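Long-range contacts in SidF, inhibitor of growth family, member 3 (Legionella pneumophila subsp. pneumophila, PDB 4FYE), which acts as a phosphoinositide phosphatase, probably removing the 3-phosphate from phosphatidylinositol 3,4,5-trisphosphate in the membrane: residues Y12-L17 / G258-H263; H187-P192 / Q200-I205; Q50-N55 / N181-I186. The protein carries 1 engineered substitution. All blocks are in the same frame, centred on the assembly; numbering follows the deposited sequence.

Contact 1: Y12-L17 / G258-H263; sequences YVTHLL and GTVTIH
Thr14 OG1 is gripped by one hydrogen bond, to the backbone oxygen of Glu10 a turn earlier in its own helix, and no hydrogen bond spans the two segments. The torsion places OG1 for this bond to Glu10: OG1 sits beside the backbone N and anti to the carbonyl carbon (chi1 -65°), turned back along the helix, while CG2 is anti to the N. The hydroxyl oxygen still brushes the strand, 4.0 Å from Val260 CB, and the methyl CG2 rests 3.7 Å from Gly258 O, the two side chains of Thr14 and Val260 passing in opposite directions. Threonine suits a partly exposed helix position that offers both a polar and an apolar branch.

The rest is aliphatic and fairly loose. Val260 is the hub: its CG2 meets Leu17 CD1 at 3.9 Å, the side chains crossing at about a right angle, and its CG1 lies 4.3 Å from Val13 CG1. The other branch of Val13, CG2, reaches Ile262 CD1 at 4.5 Å. Branched aliphatic side chains from both elements span the 9.4 Å closest approach between the axes of helix segment 12-16 and strand segment 260-263, which are inclined at 115°. Gly258 precedes the strand with a positive phi (86°), where any CB would collide with the preceding carbonyl oxygen.

Helix 9-16 thus lies on one face of the mixed sheet, with Val13 also on Phe201 and Met203 of strand 199-206. Strand 260-268 is the outermost strand on this side, paired with strand 247-254, whose Ile250 touches Ile262.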
ATOM      1  N   TYR A  12       1.326  20.339   2.507  1.00 50.77           N
ATOM      2  CA  TYR A  12       2.539  19.586   2.255  1.00 50.13           C
ATOM      3  C   TYR A  12       2.782  19.133   0.797  1.00 48.56           C
ATOM      4  O   TYR A  12       3.871  19.340   0.251  1.00 51.26           O
ATOM      5  CB  TYR A  12       2.645  18.416   3.185  1.00 47.27           C
ATOM      6  CG  TYR A  12       3.988  17.734   3.183  1.00 49.50           C
ATOM      7  CD1 TYR A  12       5.197  18.454   3.247  1.00 54.70           C
ATOM      8  CD2 TYR A  12       4.060  16.369   3.179  1.00 48.05           C
ATOM      9  CE1 TYR A  12       6.436  17.803   3.290  1.00 50.42           C
ATOM     10  CE2 TYR A  12       5.277  15.707   3.247  1.00 48.96           C
ATOM     11  CZ  TYR A  12       6.456  16.418   3.300  1.00 53.41           C
ATOM     12  OH  TYR A  12       7.634  15.695   3.325  1.00 62.05           O
ATOM     13  N   VAL A  13       1.793  18.546   0.151  1.00 44.86           N
ATOM     14  CA  VAL A  13       1.987  18.045  -1.224  1.00 43.75           C
ATOM     15  C   VAL A  13       2.322  19.216  -2.163  1.00 51.38           C
ATOM     16  O   VAL A  13       3.162  19.094  -3.102  1.00 52.79           O
ATOM     17  CB  VAL A  13       0.704  17.351  -1.682  1.00 47.33           C
ATOM     18  CG1 VAL A  13       0.704  17.149  -3.176  1.00 44.95           C
ATOM     19  CG2 VAL A  13       0.451  16.046  -0.858  1.00 42.38           C
ATOM     20  N   THR A  14       1.699  20.366  -1.884  1.00 48.84           N
ATOM     21  CA  THR A  14       1.922  21.557  -2.649  1.00 50.86           C
ATOM     22  C   THR A  14       3.349  22.044  -2.484  1.00 56.06           C
ATOM     23  O   THR A  14       4.005  22.377  -3.464  1.00 62.03           O
ATOM     24  CB  THR A  14       0.999  22.670  -2.180  1.00 53.03           C
ATOM     25  OG1 THR A  14      -0.362  22.285  -2.455  1.00 52.16           O
ATOM     26  CG2 THR A  14       1.345  23.953  -2.902  1.00 51.36           C
ATOM     27  N   HIS A  15       3.853  22.104  -1.261  1.00 57.03           N
ATOM     28  CA  HIS A  15       5.265  22.475  -1.109  1.00 58.80           C
ATOM     29  C   HIS A  15       6.188  21.526  -1.836  1.00 56.94           C
ATOM     30  O   HIS A  15       7.159  21.929  -2.411  1.00 55.97           O
ATOM     31  CB  HIS A  15       5.626  22.583   0.352  1.00 61.51           C
ATOM     32  CG  HIS A  15       5.168  23.857   0.973  1.00 74.70           C
ATOM     33  ND1 HIS A  15       5.986  24.930   1.116  1.00 80.03           N
ATOM     34  CD2 HIS A  15       3.915  24.244   1.431  1.00 74.48           C
ATOM     35  CE1 HIS A  15       5.294  25.937   1.674  1.00 84.64           C
ATOM     36  NE2 HIS A  15       4.021  25.517   1.861  1.00 83.85           N
ATOM     37  N   LEU A  16       5.836  20.242  -1.843  1.00 55.00           N
ATOM     38  CA  LEU A  16       6.669  19.203  -2.407  1.00 50.76           C
ATOM     39  C   LEU A  16       6.831  19.359  -3.892  1.00 51.24           C
ATOM     40  O   LEU A  16       7.811  18.922  -4.431  1.00 52.82           O
ATOM     41  CB  LEU A  16       6.078  17.819  -2.110  1.00 42.70           C
ATOM     42  CG  LEU A  16       6.447  17.305  -0.733  1.00 42.26           C
ATOM     43  CD1 LEU A  16       5.648  16.037  -0.291  1.00 41.13           C
ATOM     44  CD2 LEU A  16       7.939  17.069  -0.716  1.00 40.42           C
ATOM     45  N   LEU A  17       5.854  19.951  -4.551  1.00 53.05           N
ATOM     46  CA  LEU A  17       5.874  20.074  -5.986  1.00 52.68           C
ATOM     47  C   LEU A  17       6.463  21.391  -6.440  1.00 57.06           C
ATOM     48  O   LEU A  17       6.459  21.684  -7.609  1.00 64.76           O
ATOM     49  CB  LEU A  17       4.457  19.907  -6.541  1.00 53.38           C
ATOM     50  CG  LEU A  17       4.049  18.451  -6.331  1.00 55.84           C
ATOM     51  CD1 LEU A  17       2.551  18.268  -6.515  1.00 53.08           C
ATOM     52  CD2 LEU A  17       4.860  17.558  -7.235  1.00 46.17           C
ATOM     53  N   GLY A 258       0.150  26.350  -9.655  1.00 76.23           N
ATOM     54  CA  GLY A 258       0.857  25.583  -8.609  1.00 68.96           C
ATOM     55  C   GLY A 258       0.008  25.130  -7.417  1.00 64.95           C
ATOM     56  O   GLY A 258       0.542  24.653  -6.411  1.00 66.74           O
ATOM     57  N   THR A 259      -1.307  25.238  -7.523  1.00 60.88           N
ATOM     58  CA  THR A 259      -2.170  24.546  -6.557  1.00 59.85           C
ATOM     59  C   THR A 259      -2.406  23.103  -6.978  1.00 59.57           C
ATOM     60  O   THR A 259      -2.019  22.680  -8.066  1.00 60.06           O
ATOM     61  CB  THR A 259      -3.528  25.249  -6.377  1.00 57.15           C
ATOM     62  OG1 THR A 259      -4.124  25.455  -7.666  1.00 56.82           O
ATOM     63  CG2 THR A 259      -3.305  26.568  -5.643  1.00 55.33           C
ATOM     64  N   VAL A 260      -3.099  22.363  -6.136  1.00 56.84           N
ATOM     65  CA  VAL A 260      -3.188  20.966  -6.340  1.00 55.70           C
ATOM     66  C   VAL A 260      -4.617  20.503  -6.140  1.00 57.42           C
ATOM     67  O   VAL A 260      -5.292  21.006  -5.265  1.00 58.99           O
ATOM     68  CB  VAL A 260      -2.236  20.308  -5.346  1.00 57.63           C
ATOM     69  CG1 VAL A 260      -2.809  19.060  -4.776  1.00 52.17           C
ATOM     70  CG2 VAL A 260      -0.897  20.081  -6.013  1.00 59.80           C
ATOM     71  N   THR A 261      -5.083  19.574  -6.976  1.00 52.75           N
ATOM     72  CA  THR A 261      -6.252  18.770  -6.625  1.00 52.29           C
ATOM     73  C   THR A 261      -5.754  17.316  -6.475  1.00 50.28           C
ATOM     74  O   THR A 261      -5.012  16.807  -7.324  1.00 47.29           O
ATOM     75  CB  THR A 261      -7.308  18.881  -7.742  1.00 55.03           C
ATOM     76  OG1 THR A 261      -7.662  20.263  -7.890  1.00 66.02           O
ATOM     77  CG2 THR A 261      -8.560  18.078  -7.452  1.00 52.50           C
ATOM     78  N   ILE A 262      -6.205  16.648  -5.428  1.00 49.49           N
ATOM     79  CA  ILE A 262      -5.752  15.345  -5.065  1.00 48.92           C
ATOM     80  C   ILE A 262      -6.803  14.374  -5.542  1.00 53.16           C
ATOM     81  O   ILE A 262      -7.938  14.498  -5.133  1.00 59.88           O
ATOM     82  CB  ILE A 262      -5.510  15.269  -3.538  1.00 49.14           C
ATOM     83  CG1 ILE A 262      -4.252  16.093  -3.162  1.00 45.67           C
ATOM     84  CG2 ILE A 262      -5.236  13.836  -3.123  1.00 45.14           C
ATOM     85  CD1 ILE A 262      -3.940  16.117  -1.682  1.00 45.12           C
ATOM     86  N   HIS A 263      -6.451  13.428  -6.427  1.00 49.22           N
ATOM     87  CA  HIS A 263      -7.430  12.447  -6.943  1.00 44.54           C
ATOM     88  C   HIS A 263      -7.331  11.107  -6.248  1.00 42.22           C
ATOM     89  O   HIS A 263      -8.195  10.262  -6.425  1.00 42.97           O
ATOM     90  CB  HIS A 263      -7.314  12.235  -8.473  1.00 43.27           C
ATOM     91  CG  HIS A 263      -7.151  13.511  -9.254  1.00 51.50           C
ATOM     92  ND1 HIS A 263      -8.142  14.450  -9.365  1.00 50.31           N
ATOM     93  CD2 HIS A 263      -6.054  14.019  -9.960  1.00 55.61           C
ATOM     94  CE1 HIS A 263      -7.703  15.478 -10.106  1.00 51.35           C
ATOM     95  NE2 HIS A 263      -6.425  15.227 -10.460  1.00 56.18           N
TER

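Contact 2: H187-P192 / Q200-I205; sequences HRFKAP and QFIMYI
A beta hairpin joins strands 184-189 and 199-206, and this contact is the part nearest its connecting loop. Two antiparallel hydrogen-bonded pairs flank a non-hydrogen-bonded one. In the first, His187 N donates to Ile202 O at 2.9 Å, almost straight at 177° and nearly along the C=O axis, and Ile202 N returns a bond to His187 O at 2.9 Å. In the second, Phe189 N reaches Gln200 O at 3.1 Å, the donor standing 36° out of the carbonyl plane, while Gln200 N binds Phe189 O at 2.8 Å. Between them Arg188 faces Phe201, whose CA also approaches His187 O at 3.2 Å.

His187, Phe189, Gln200 and Ile202 share one face of the sheet. Phe189 CG takes the crowded position between N and carbonyl carbon (chi1 56°), which brings the ring toward the neighbouring strand. Gln200 CB lies over one face of that ring, offset toward its rim, and Ile202 CD1 comes at the edge, 3.9 Å from Phe189 CE1. Phe189 CD1 in turn sits 3.6 Å above the centre of the His187 imidazole. A flat, bulky phenylalanine can thus serve three neighbours at once, while His187 NE2 is satisfied by Ser56 OG. On the opposite face Arg188 bends at chi3 and forms a salt bridge with Glu199, which probably offsets the nearby charge of Arg254.

Strands 50-55 and 247-254 flank the hairpin. Helix 692-699 packs on Phe189 through Leu696 and Glu699, and helix 9-16 lies against Phe201 and Met203 on the other face.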
ATOM      1  N   HIS A 187       6.886  11.175  -8.923  1.00 38.39           N
ATOM      2  CA  HIS A 187       6.901  11.166 -10.379  1.00 38.20           C
ATOM      3  C   HIS A 187       5.925  12.140 -10.945  1.00 43.21           C
ATOM      4  O   HIS A 187       4.695  11.988 -10.707  1.00 41.67           O
ATOM      5  CB  HIS A 187       6.537   9.809 -10.871  1.00 36.64           C
ATOM      6  CG  HIS A 187       6.616   9.654 -12.365  1.00 38.44           C
ATOM      7  ND1 HIS A 187       5.985   8.684 -13.003  1.00 37.98           N
ATOM      8  CD2 HIS A 187       7.205  10.440 -13.337  1.00 39.89           C
ATOM      9  CE1 HIS A 187       6.223   8.753 -14.306  1.00 37.23           C
ATOM     10  NE2 HIS A 187       6.939   9.866 -14.517  1.00 44.21           N
ATOM     11  N   ARG A 188       6.445  13.115 -11.698  1.00 42.39           N
ATOM     12  CA  ARG A 188       5.635  14.096 -12.462  1.00 44.99           C
ATOM     13  C   ARG A 188       5.631  13.855 -13.968  1.00 45.58           C
ATOM     14  O   ARG A 188       6.696  13.641 -14.582  1.00 42.06           O
ATOM     15  CB  ARG A 188       6.262  15.481 -12.314  1.00 47.02           C
ATOM     16  CG  ARG A 188       6.558  15.794 -10.854  1.00 52.35           C
ATOM     17  CD  ARG A 188       7.357  17.114 -10.699  1.00 52.80           C
ATOM     18  NE  ARG A 188       6.558  18.287 -11.018  1.00 53.18           N
ATOM     19  CZ  ARG A 188       6.588  19.422 -10.317  1.00 60.85           C
ATOM     20  NH1 ARG A 188       7.387  19.552  -9.258  1.00 58.53           N
ATOM     21  NH2 ARG A 188       5.817  20.439 -10.676  1.00 61.17           N
ATOM     22  N   PHE A 189       4.447  14.014 -14.561  1.00 46.13           N
ATOM     23  CA  PHE A 189       4.186  13.763 -15.986  1.00 46.28           C
ATOM     24  C   PHE A 189       2.826  14.366 -16.457  1.00 46.36           C
ATOM     25  O   PHE A 189       1.881  14.420 -15.689  1.00 53.95           O
ATOM     26  CB  PHE A 189       4.146  12.227 -16.275  1.00 41.71           C
ATOM     27  CG  PHE A 189       3.109  11.449 -15.421  1.00 41.53           C
ATOM     28  CD1 PHE A 189       3.395  11.069 -14.104  1.00 36.96           C
ATOM     29  CD2 PHE A 189       1.833  11.119 -15.947  1.00 42.53           C
ATOM     30  CE1 PHE A 189       2.431  10.431 -13.288  1.00 34.01           C
ATOM     31  CE2 PHE A 189       0.869  10.454 -15.146  1.00 41.07           C
ATOM     32  CZ  PHE A 189       1.188  10.073 -13.830  1.00 36.64           C
ATOM     33  N   LYS A 190       2.705  14.741 -17.727  1.00 47.40           N
ATOM     34  CA  LYS A 190       1.402  15.036 -18.330  1.00 52.80           C
ATOM     35  C   LYS A 190       0.665  13.760 -18.752  1.00 55.17           C
ATOM     36  O   LYS A 190       1.038  13.112 -19.711  1.00 62.62           O
ATOM     37  CB  LYS A 190       1.585  15.989 -19.515  1.00 55.33           C
ATOM     38  CG  LYS A 190       2.050  17.397 -19.103  1.00 55.68           C
ATOM     39  CD  LYS A 190       2.672  18.251 -20.247  1.00 60.41           C
ATOM     40  CE  LYS A 190       1.621  19.019 -21.051  1.00 71.49           C
ATOM     41  NZ  LYS A 190       0.754  19.958 -20.249  1.00 66.47           N
ATOM     42  N   ALA A 191      -0.370  13.372 -18.021  1.00 54.96           N
ATOM     43  CA  ALA A 191      -1.238  12.302 -18.483  1.00 51.78           C
ATOM     44  C   ALA A 191      -1.932  12.682 -19.790  1.00 56.46           C
ATOM     45  O   ALA A 191      -2.174  13.863 -20.051  1.00 58.06           O
ATOM     46  CB  ALA A 191      -2.279  12.022 -17.436  1.00 47.12           C
ATOM     47  N   PRO A 192      -2.293  11.690 -20.599  1.00 57.94           N
ATOM     48  CA  PRO A 192      -3.173  11.945 -21.756  1.00 64.27           C
ATOM     49  C   PRO A 192      -4.434  12.811 -21.453  1.00 70.73           C
ATOM     50  O   PRO A 192      -5.167  12.521 -20.481  1.00 72.09           O
ATOM     51  CB  PRO A 192      -3.592  10.532 -22.212  1.00 62.68           C
ATOM     52  CG  PRO A 192      -3.059   9.570 -21.216  1.00 55.47           C
ATOM     53  CD  PRO A 192      -2.013  10.255 -20.396  1.00 56.92           C
ATOM     54  N   GLN A 200       0.197  15.998 -14.072  1.00 50.25           N
ATOM     55  CA  GLN A 200      -0.159  15.097 -13.028  1.00 45.46           C
ATOM     56  C   GLN A 200       1.063  14.653 -12.191  1.00 43.91           C
ATOM     57  O   GLN A 200       2.223  14.908 -12.568  1.00 42.81           O
ATOM     58  CB  GLN A 200      -0.892  13.912 -13.656  1.00 47.76           C
ATOM     59  CG  GLN A 200      -2.368  14.148 -14.006  1.00 44.06           C
ATOM     60  CD  GLN A 200      -2.587  15.251 -15.042  1.00 52.37           C
ATOM     61  OE1 GLN A 200      -3.370  16.180 -14.773  1.00 51.49           O
ATOM     62  NE2 GLN A 200      -1.928  15.157 -16.239  1.00 45.74           N
ATOM     63  N   PHE A 201       0.814  13.984 -11.057  1.00 41.84           N
ATOM     64  CA  PHE A 201       1.915  13.445 -10.217  1.00 38.72           C
ATOM     65  C   PHE A 201       1.423  12.268  -9.391  1.00 39.65           C
ATOM     66  O   PHE A 201       0.210  12.129  -9.134  1.00 36.26           O
ATOM     67  CB  PHE A 201       2.451  14.474  -9.250  1.00 38.24           C
ATOM     68  CG  PHE A 201       1.408  15.020  -8.344  1.00 39.17           C
ATOM     69  CD1 PHE A 201       0.701  16.149  -8.698  1.00 45.43           C
ATOM     70  CD2 PHE A 201       1.157  14.427  -7.105  1.00 40.82           C
ATOM     71  CE1 PHE A 201      -0.292  16.666  -7.840  1.00 51.34           C
ATOM     72  CE2 PHE A 201       0.176  14.915  -6.254  1.00 41.85           C
ATOM     73  CZ  PHE A 201      -0.557  16.022  -6.622  1.00 47.68           C
ATOM     74  N   ILE A 202       2.385  11.453  -8.952  1.00 38.96           N
ATOM     75  CA  ILE A 202       2.170  10.436  -7.966  1.00 41.54           C
ATOM     76  C   ILE A 202       3.359  10.477  -7.010  1.00 43.90           C
ATOM     77  O   ILE A 202       4.501  10.541  -7.455  1.00 40.97           O
ATOM     78  CB  ILE A 202       2.186   9.022  -8.583  1.00 44.32           C
ATOM     79  CG1 ILE A 202       1.213   8.889  -9.736  1.00 42.90           C
ATOM     80  CG2 ILE A 202       1.829   7.981  -7.499  1.00 43.24           C
ATOM     81  CD1 ILE A 202       1.595   7.736 -10.629  1.00 41.72           C
ATOM     82  N   MET A 203       3.096  10.366  -5.708  1.00 41.21           N
ATOM     83  CA  MET A 203       4.181  10.322  -4.762  1.00 40.36           C
ATOM     84  C   MET A 203       3.960   9.283  -3.669  1.00 39.18           C
ATOM     85  O   MET A 203       2.865   8.827  -3.490  1.00 40.83           O
ATOM     86  CB  MET A 203       4.411  11.686  -4.166  1.00 46.82           C
ATOM     87  CG  MET A 203       3.159  12.405  -3.735  1.00 41.88           C
ATOM     88  SD  MET A 203       3.677  13.929  -2.858  1.00 48.74           S
ATOM     89  CE  MET A 203       3.836  15.188  -4.137  1.00 37.46           C
ATOM     90  N   TYR A 204       5.044   8.838  -3.049  1.00 39.76           N
ATOM     91  CA  TYR A 204       5.074   7.911  -1.967  1.00 37.78           C
ATOM     92  C   TYR A 204       5.780   8.717  -0.916  1.00 38.79           C
ATOM     93  O   TYR A 204       6.931   9.201  -1.137  1.00 40.40           O
ATOM     94  CB  TYR A 204       5.854   6.601  -2.307  1.00 43.47           C
ATOM     95  CG  TYR A 204       5.109   5.540  -3.167  1.00 45.98           C
ATOM     96  CD1 TYR A 204       3.951   5.829  -3.848  1.00 48.73           C
ATOM     97  CD2 TYR A 204       5.603   4.270  -3.299  1.00 52.80           C
ATOM     98  CE1 TYR A 204       3.282   4.872  -4.603  1.00 53.39           C
ATOM     99  CE2 TYR A 204       4.971   3.303  -4.095  1.00 47.78           C
ATOM    100  CZ  TYR A 204       3.813   3.592  -4.734  1.00 50.99           C
ATOM    101  OH  TYR A 204       3.197   2.619  -5.516  1.00 45.85           O
ATOM    102  N   ILE A 205       5.042   8.971   0.181  1.00 37.08           N
ATOM    103  CA  ILE A 205       5.573   9.657   1.303  1.00 36.23           C
ATOM    104  C   ILE A 205       5.672   8.614   2.387  1.00 38.54           C
ATOM    105  O   ILE A 205       4.708   7.971   2.716  1.00 41.55           O
ATOM    106  CB  ILE A 205       4.670  10.783   1.752  1.00 38.25           C
ATOM    107  CG1 ILE A 205       4.436  11.795   0.631  1.00 35.38           C
ATOM    108  CG2 ILE A 205       5.293  11.520   2.950  1.00 40.44           C
ATOM    109  CD1 ILE A 205       3.190  12.639   0.945  1.00 34.11           C
TER

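Contact 3: Q50-N55 / N181-I186; sequences QVVVVN and NRDTLI
Two flat polar groups, the Asp183 carboxylate and the Gln50 amide, mark the start of this strand pair. Gln50 CB stands over one face of the carboxylate, 3.4 Å from Asp183 OD1, and Val52 CG2 approaches obliquely, 3.9 Å from Asp183 OD2. That buried OD2 is held by Tyr32 OH, and the extended Gln50 chain carries its amide away to bond Asn27 O and His29 N.

The strands then run parallel. Thr184 N donates to Gln50 O, Val52 N to Thr184 O, Ile186 N to Val52 O and Val54 N to Ile186 O. The Val52 N to Thr184 O and Ile186 N to Val52 O bonds lie nearly along the C=O axis, the latter 2.8 Å long. Val52 therefore uses both its N and its O here, bridging Thr184 and Ile186. On one face Val51 CG1 meets Ile186 CD1 at 3.9 Å; on the other Val52 and Leu185 lie side by side, Val52 CG2 being 4.0 Å from Leu185 CD2. Beta-branched valines suit so buried and extended a strand.

Strand 50-55 pairs beyond this with strand 39-42, and strand 184-189 with strand 199-206; helix 9-16 packs through Leu16 on Val51 and Ile186.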
ATOM      1  N   GLN A  50      14.902  13.999   2.490  1.00 57.91           N
ATOM      2  CA  GLN A  50      15.143  14.222   1.080  1.00 55.47           C
ATOM      3  C   GLN A  50      13.996  13.778   0.218  1.00 52.18           C
ATOM      4  O   GLN A  50      13.164  12.974   0.647  1.00 48.20           O
ATOM      5  CB  GLN A  50      16.439  13.537   0.650  1.00 56.42           C
ATOM      6  CG  GLN A  50      17.648  14.413   0.989  1.00 62.63           C
ATOM      7  CD  GLN A  50      18.972  13.669   0.895  1.00 62.76           C
ATOM      8  OE1 GLN A  50      19.100  12.673   0.175  1.00 67.15           O
ATOM      9  NE2 GLN A  50      19.977  14.162   1.622  1.00 63.35           N
ATOM     10  N   VAL A  51      14.029  14.236  -1.029  1.00 49.21           N
ATOM     11  CA  VAL A  51      12.995  13.972  -1.970  1.00 48.00           C
ATOM     12  C   VAL A  51      13.603  13.584  -3.290  1.00 51.40           C
ATOM     13  O   VAL A  51      14.491  14.279  -3.771  1.00 50.77           O
ATOM     14  CB  VAL A  51      12.238  15.259  -2.178  1.00 47.19           C
ATOM     15  CG1 VAL A  51      11.077  15.041  -3.102  1.00 43.79           C
ATOM     16  CG2 VAL A  51      11.778  15.751  -0.832  1.00 48.60           C
ATOM     17  N   VAL A  52      13.129  12.501  -3.903  1.00 44.90           N
ATOM     18  CA  VAL A  52      13.625  12.183  -5.215  1.00 40.83           C
ATOM     19  C   VAL A  52      12.516  12.419  -6.244  1.00 43.97           C
ATOM     20  O   VAL A  52      11.388  11.903  -6.077  1.00 43.83           O
ATOM     21  CB  VAL A  52      13.991  10.715  -5.309  1.00 43.96           C
ATOM     22  CG1 VAL A  52      14.621  10.466  -6.672  1.00 42.51           C
ATOM     23  CG2 VAL A  52      14.900  10.267  -4.159  1.00 45.23           C
ATOM     24  N   VAL A  53      12.817  13.126  -7.330  1.00 43.94           N
ATOM     25  CA  VAL A  53      11.783  13.551  -8.289  1.00 43.20           C
ATOM     26  C   VAL A  53      12.186  13.097  -9.717  1.00 45.50           C
ATOM     27  O   VAL A  53      13.330  13.235 -10.115  1.00 45.53           O
ATOM     28  CB  VAL A  53      11.570  15.091  -8.248  1.00 45.95           C
ATOM     29  CG1 VAL A  53      10.508  15.558  -9.247  1.00 45.54           C
ATOM     30  CG2 VAL A  53      11.142  15.582  -6.857  1.00 44.52           C
ATOM     31  N   VAL A  54      11.245  12.547 -10.462  1.00 41.25           N
ATOM     32  CA  VAL A  54      11.459  12.194 -11.826  1.00 42.54           C
ATOM     33  C   VAL A  54      10.372  12.858 -12.677  1.00 43.57           C
ATOM     34  O   VAL A  54       9.184  12.691 -12.388  1.00 50.96           O
ATOM     35  CB  VAL A  54      11.327  10.653 -12.038  1.00 42.57           C
ATOM     36  CG1 VAL A  54      11.219  10.332 -13.519  1.00 42.17           C
ATOM     37  CG2 VAL A  54      12.522   9.873 -11.513  1.00 35.84           C
ATOM     38  N   ASN A  55      10.757  13.540 -13.753  1.00 41.98           N
ATOM     39  CA  ASN A  55       9.822  13.966 -14.816  1.00 45.33           C
ATOM     40  C   ASN A  55       9.887  13.089 -16.038  1.00 44.72           C
ATOM     41  O   ASN A  55      10.980  12.853 -16.550  1.00 45.04           O
ATOM     42  CB  ASN A  55      10.124  15.433 -15.243  1.00 49.86           C
ATOM     43  CG  ASN A  55      10.312  16.323 -14.048  1.00 56.24           C
ATOM     44  OD1 ASN A  55       9.345  16.828 -13.495  1.00 64.08           O
ATOM     45  ND2 ASN A  55      11.528  16.407 -13.557  1.00 59.49           N
ATOM     46  N   ASN A 181      16.129   6.378   7.246  1.00 83.63           N
ATOM     47  CA  ASN A 181      15.822   7.685   6.630  1.00 83.50           C
ATOM     48  C   ASN A 181      15.284   7.601   5.218  1.00 80.25           C
ATOM     49  O   ASN A 181      16.040   7.661   4.230  1.00 80.51           O
ATOM     50  CB  ASN A 181      17.021   8.644   6.707  1.00 91.08           C
ATOM     51  CG  ASN A 181      16.607  10.090   6.992  1.00102.22           C
ATOM     52  OD1 ASN A 181      17.401  10.895   7.513  1.00 95.42           O
ATOM     53  ND2 ASN A 181      15.366  10.434   6.641  1.00 94.15           N
ATOM     54  N   ARG A 182      13.967   7.444   5.127  1.00 65.19           N
ATOM     55  CA  ARG A 182      13.325   7.212   3.833  1.00 58.34           C
ATOM     56  C   ARG A 182      12.958   8.532   3.131  1.00 51.20           C
ATOM     57  O   ARG A 182      12.404   9.466   3.722  1.00 47.51           O
ATOM     58  CB  ARG A 182      12.099   6.301   3.953  1.00 68.30           C
ATOM     59  CG  ARG A 182      12.286   5.011   4.748  1.00 71.58           C
ATOM     60  CD  ARG A 182      11.596   5.095   6.104  1.00 76.91           C
ATOM     61  NE  ARG A 182      10.181   4.657   6.113  1.00 93.90           N
ATOM     62  CZ  ARG A 182       9.484   4.117   5.095  1.00 76.69           C
ATOM     63  NH1 ARG A 182      10.023   3.915   3.893  1.00 78.09           N
ATOM     64  NH2 ARG A 182       8.215   3.797   5.283  1.00 66.51           N
ATOM     65  N   ASP A 183      13.275   8.578   1.853  1.00 44.72           N
ATOM     66  CA  ASP A 183      13.043   9.712   1.035  1.00 46.90           C
ATOM     67  C   ASP A 183      11.574   9.740   0.538  1.00 45.62           C
ATOM     68  O   ASP A 183      10.914   8.706   0.342  1.00 45.45           O
ATOM     69  CB  ASP A 183      13.997   9.615  -0.159  1.00 45.11           C
ATOM     70  CG  ASP A 183      15.451   9.756   0.217  1.00 52.35           C
ATOM     71  OD1 ASP A 183      15.782  10.300   1.306  1.00 60.04           O
ATOM     72  OD2 ASP A 183      16.302   9.321  -0.611  1.00 69.75           O
ATOM     73  N   THR A 184      11.069  10.916   0.289  1.00 39.34           N
ATOM     74  CA  THR A 184       9.807  11.008  -0.398  1.00 43.11           C
ATOM     75  C   THR A 184      10.035  10.771  -1.896  1.00 43.08           C
ATOM     76  O   THR A 184      11.014  11.249  -2.448  1.00 43.94           O
ATOM     77  CB  THR A 184       9.214  12.405  -0.177  1.00 41.36           C
ATOM     78  OG1 THR A 184       8.719  12.483   1.161  1.00 43.88           O
ATOM     79  CG2 THR A 184       8.066  12.558  -1.041  1.00 38.77           C
ATOM     80  N   LEU A 185       9.139  10.058  -2.554  1.00 40.00           N
ATOM     81  CA  LEU A 185       9.373   9.812  -3.934  1.00 39.88           C
ATOM     82  C   LEU A 185       8.263  10.358  -4.808  1.00 44.98           C
ATOM     83  O   LEU A 185       7.060  10.098  -4.555  1.00 42.64           O
ATOM     84  CB  LEU A 185       9.484   8.320  -4.165  1.00 38.92           C
ATOM     85  CG  LEU A 185      10.281   7.572  -3.120  1.00 40.25           C
ATOM     86  CD1 LEU A 185       9.916   6.116  -3.386  1.00 36.99           C
ATOM     87  CD2 LEU A 185      11.799   7.822  -3.291  1.00 36.61           C
ATOM     88  N   ILE A 186       8.676  11.077  -5.868  1.00 42.40           N
ATOM     89  CA  ILE A 186       7.751  11.780  -6.746  1.00 39.38           C
ATOM     90  C   ILE A 186       7.964  11.490  -8.231  1.00 37.72           C
ATOM     91  O   ILE A 186       9.082  11.549  -8.750  1.00 36.84           O
ATOM     92  CB  ILE A 186       7.833  13.301  -6.524  1.00 43.28           C
ATOM     93  CG1 ILE A 186       7.613  13.626  -5.063  1.00 42.87           C
ATOM     94  CG2 ILE A 186       6.698  14.028  -7.272  1.00 41.07           C
ATOM     95  CD1 ILE A 186       7.528  15.123  -4.811  1.00 45.76           C
TER

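All three contacts belong to one mixed sheet and the helix 9-16 laid on it. Contacts 2 and 3 share strand 184-189, their centres about 12 Å apart, and probable hydrogen bonds join them: Arg188 N to Val54 O (2.9 Å) and Leu185 N to Tyr204 O (2.8 Å). Contact 1 brings the helix in, its centre about 11 Å from that of contact 2 and 15 Å from that of contact 3. Leu17 connects it to both: its O probably bonds Arg188 NH1 (2.9 Å), its CD1 packs 3.5 Å from Phe201 CE1, and its CD2 lies 4.0 Å from Ile186 CG2. Leu17, just past helix 9-16, thus touches both hairpin strands, and Leu16 reaches strand 50-55.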